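Local coordinates for putative alpha-L-fucosidase (Bacteroides thetaiotaomicron, PDB 3EYP), which probably hydrolyses alpha-L-fucosidic linkages in fucose-containing glycans, at residues E384-L389 / C445-T450. Sequence-based numbering, arbitrary orientation.
Sequences EEVIEL and CPAIHT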
loop_
_atom_site.group_PDB
_atom_site.type_symbol
_atom_site.label_atom_id
_atom_site.label_comp_id
_atom_site.label_asym_id
_atom_site.label_seq_id
_atom_site.Cartn_x
_atom_site.Cartn_y
_atom_site.Cartn_z
ATOM N N GLU A 384 -9.153 -13.850 -4.115
ATOM C CA GLU A 384 -7.692 -13.824 -3.851
ATOM C C GLU A 384 -6.955 -14.949 -4.539
ATOM O O GLU A 384 -7.260 -16.116 -4.378
ATOM C CB GLU A 384 -7.405 -13.898 -2.342
ATOM C CG GLU A 384 -8.058 -12.783 -1.551
ATOM C CD GLU A 384 -7.956 -12.968 -0.041
ATOM O OE1 GLU A 384 -7.539 -14.039 0.444
ATOM O OE2 GLU A 384 -8.295 -12.024 0.686
ATOM N N GLU A 385 -5.958 -14.555 -5.308
ATOM C CA GLU A 385 -5.098 -15.454 -6.066
ATOM C C GLU A 385 -3.876 -15.854 -5.258
ATOM O O GLU A 385 -3.452 -15.164 -4.297
ATOM C CB GLU A 385 -4.675 -14.754 -7.390
ATOM C CG GLU A 385 -4.400 -15.667 -8.528
ATOM C CD GLU A 385 -4.351 -14.930 -9.890
ATOM O OE1 GLU A 385 -4.197 -13.672 -9.892
ATOM O OE2 GLU A 385 -4.453 -15.621 -10.946
ATOM N N VAL A 386 -3.345 -17.022 -5.615
ATOM C CA VAL A 386 -2.095 -17.516 -5.046
ATOM C C VAL A 386 -0.956 -16.779 -5.749
ATOM O O VAL A 386 -0.465 -17.197 -6.740
ATOM C CB VAL A 386 -1.944 -19.090 -5.229
ATOM C CG1 VAL A 386 -0.629 -19.599 -4.612
ATOM C CG2 VAL A 386 -3.145 -19.818 -4.583
ATOM N N ILE A 387 -0.534 -15.661 -5.189
ATOM C CA ILE A 387 0.338 -14.759 -5.932
ATOM C C ILE A 387 1.744 -15.221 -6.178
ATOM O O ILE A 387 2.381 -14.824 -7.138
ATOM C CB ILE A 387 0.311 -13.310 -5.366
ATOM C CG1 ILE A 387 0.787 -13.261 -3.919
ATOM C CG2 ILE A 387 -1.060 -12.744 -5.556
ATOM C CD1 ILE A 387 0.868 -11.782 -3.347
ATOM N N GLU A 388 2.227 -16.093 -5.304
ATOM C CA GLU A 388 3.527 -16.763 -5.511
ATOM C C GLU A 388 3.559 -17.493 -6.858
ATOM O O GLU A 388 4.624 -17.747 -7.432
ATOM C CB GLU A 388 3.796 -17.777 -4.391
ATOM C CG GLU A 388 3.963 -17.173 -3.026
ATOM C CD GLU A 388 2.656 -17.031 -2.246
ATOM O OE1 GLU A 388 1.545 -17.183 -2.829
ATOM O OE2 GLU A 388 2.738 -16.785 -1.020
ATOM N N LEU A 389 2.374 -17.795 -7.374
ATOM C CA LEU A 389 2.257 -18.632 -8.573
ATOM C C LEU A 389 1.995 -17.773 -9.803
ATOM O O LEU A 389 1.878 -18.263 -10.923
ATOM C CB LEU A 389 1.155 -19.686 -8.414
ATOM C CG LEU A 389 1.518 -20.844 -7.471
ATOM C CD1 LEU A 389 0.426 -21.895 -7.427
ATOM C CD2 LEU A 389 2.882 -21.445 -7.865
ATOM N N CYS A 445 -3.694 -22.470 -15.526
ATOM C CA CYS A 445 -4.819 -23.027 -14.772
ATOM C C CYS A 445 -4.973 -22.175 -13.517
ATOM O O CYS A 445 -3.993 -21.717 -12.990
ATOM C CB CYS A 445 -4.631 -24.485 -14.401
ATOM S SG CYS A 445 -3.229 -24.840 -13.416
ATOM N N PRO A 446 -6.189 -21.976 -13.044
ATOM C CA PRO A 446 -6.434 -21.136 -11.844
ATOM C C PRO A 446 -5.827 -21.665 -10.565
ATOM O O PRO A 446 -5.693 -22.869 -10.356
ATOM C CB PRO A 446 -7.947 -21.136 -11.705
ATOM C CG PRO A 446 -8.458 -22.209 -12.597
ATOM C CD PRO A 446 -7.429 -22.512 -13.622
ATOM N N ALA A 447 -5.469 -20.723 -9.715
ATOM C CA ALA A 447 -4.989 -21.000 -8.352
ATOM C C ALA A 447 -5.514 -19.920 -7.426
ATOM O O ALA A 447 -4.998 -18.799 -7.446
ATOM C CB ALA A 447 -3.471 -21.021 -8.329
ATOM N N ILE A 448 -6.602 -20.242 -6.723
ATOM C CA ILE A 448 -7.381 -19.262 -5.952
ATOM C C ILE A 448 -7.520 -19.627 -4.464
ATOM O O ILE A 448 -8.066 -20.697 -4.077
ATOM C CB ILE A 448 -8.766 -19.057 -6.601
ATOM C CG1 ILE A 448 -8.572 -18.548 -8.051
ATOM C CG2 ILE A 448 -9.641 -18.061 -5.754
ATOM C CD1 ILE A 448 -9.698 -18.873 -9.008
ATOM N N HIS A 449 -7.065 -18.699 -3.637
ATOM C CA HIS A 449 -7.014 -18.908 -2.194
ATOM C C HIS A 449 -8.399 -18.773 -1.598
ATOM O O HIS A 449 -8.822 -19.556 -0.760
ATOM C CB HIS A 449 -6.098 -17.874 -1.484
ATOM C CG HIS A 449 -4.677 -18.296 -1.360
ATOM N ND1 HIS A 449 -4.303 -19.447 -0.690
ATOM C CD2 HIS A 449 -3.523 -17.679 -1.723
ATOM C CE1 HIS A 449 -2.984 -19.561 -0.721
ATOM N NE2 HIS A 449 -2.486 -18.492 -1.320
ATOM N N THR A 450 -9.084 -17.761 -2.074
ATOM C CA THR A 450 -10.284 -17.281 -1.431
ATOM C C THR A 450 -11.306 -16.815 -2.398
ATOM O O THR A 450 -11.004 -16.136 -3.373
ATOM C CB THR A 450 -9.945 -16.075 -0.445
ATOM O OG1 THR A 450 -8.888 -16.476 0.452
ATOM C CG2 THR A 450 -11.175 -15.631 0.327
HETATM O O HOH W 1 -6.026 -18.001 -10.829
HETATM O O HOH W 2 -0.736 -16.202 -1.942
#
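Strand 447-454 begins beside the end of strand 380-385 at Ala-447, whose carbonyl O takes the N-H of Val-386 over 3.0 Å, almost straight (171°), although the donor stands above the carbonyl plane. The Ala-447 methyl meets Val-386 CG2 and, more loosely, Leu-389 CD1, which reaches back from the 3-10 segment 387-389. On the same side of Ala-447, a water bridges its N to Glu-385 OE2, which also accepts the backbone N-H groups of Arg-392 and Thr-393, while OE1 accepts Gly-420 N. Ile-448 pairs with Glu-385 without direct backbone bonds, and its CG2 rests 3.4 Å from Glu-384 O. His-449 N gives Glu-384 O a short, bent bond of 2.7 Å (143°). The imidazole receives Val-386 CG2 over the centre of one face, a CH-pi contact of 3.6 Å to the ring centroid. ND1 is bonded to Thr-355 O, whereas NE2 reaches a second water, weakly, in the ring plane; together these probably limit ring rotation. Thr-450 O accepts the N-H of Glu-384 at 3.0 Å, and Thr-450 N returns a weak bond to Glu-384 O. Their side chains run alongside each other, Thr-450 OG1 donating to Glu-384 OE1 at 2.8 Å from above the carboxylate plane, while OE2 forms a salt bridge with Lys-422. An alanine at Glu-384 would remove both carboxylate partners and probably leave the threonine hydroxyl and Lys-422 less well fixed. With His-449 and Thr-450 both opposite Glu-384, this is a classic beta bulge between antiparallel neighbours in the beta-sandwich of an F5/8 type C domain.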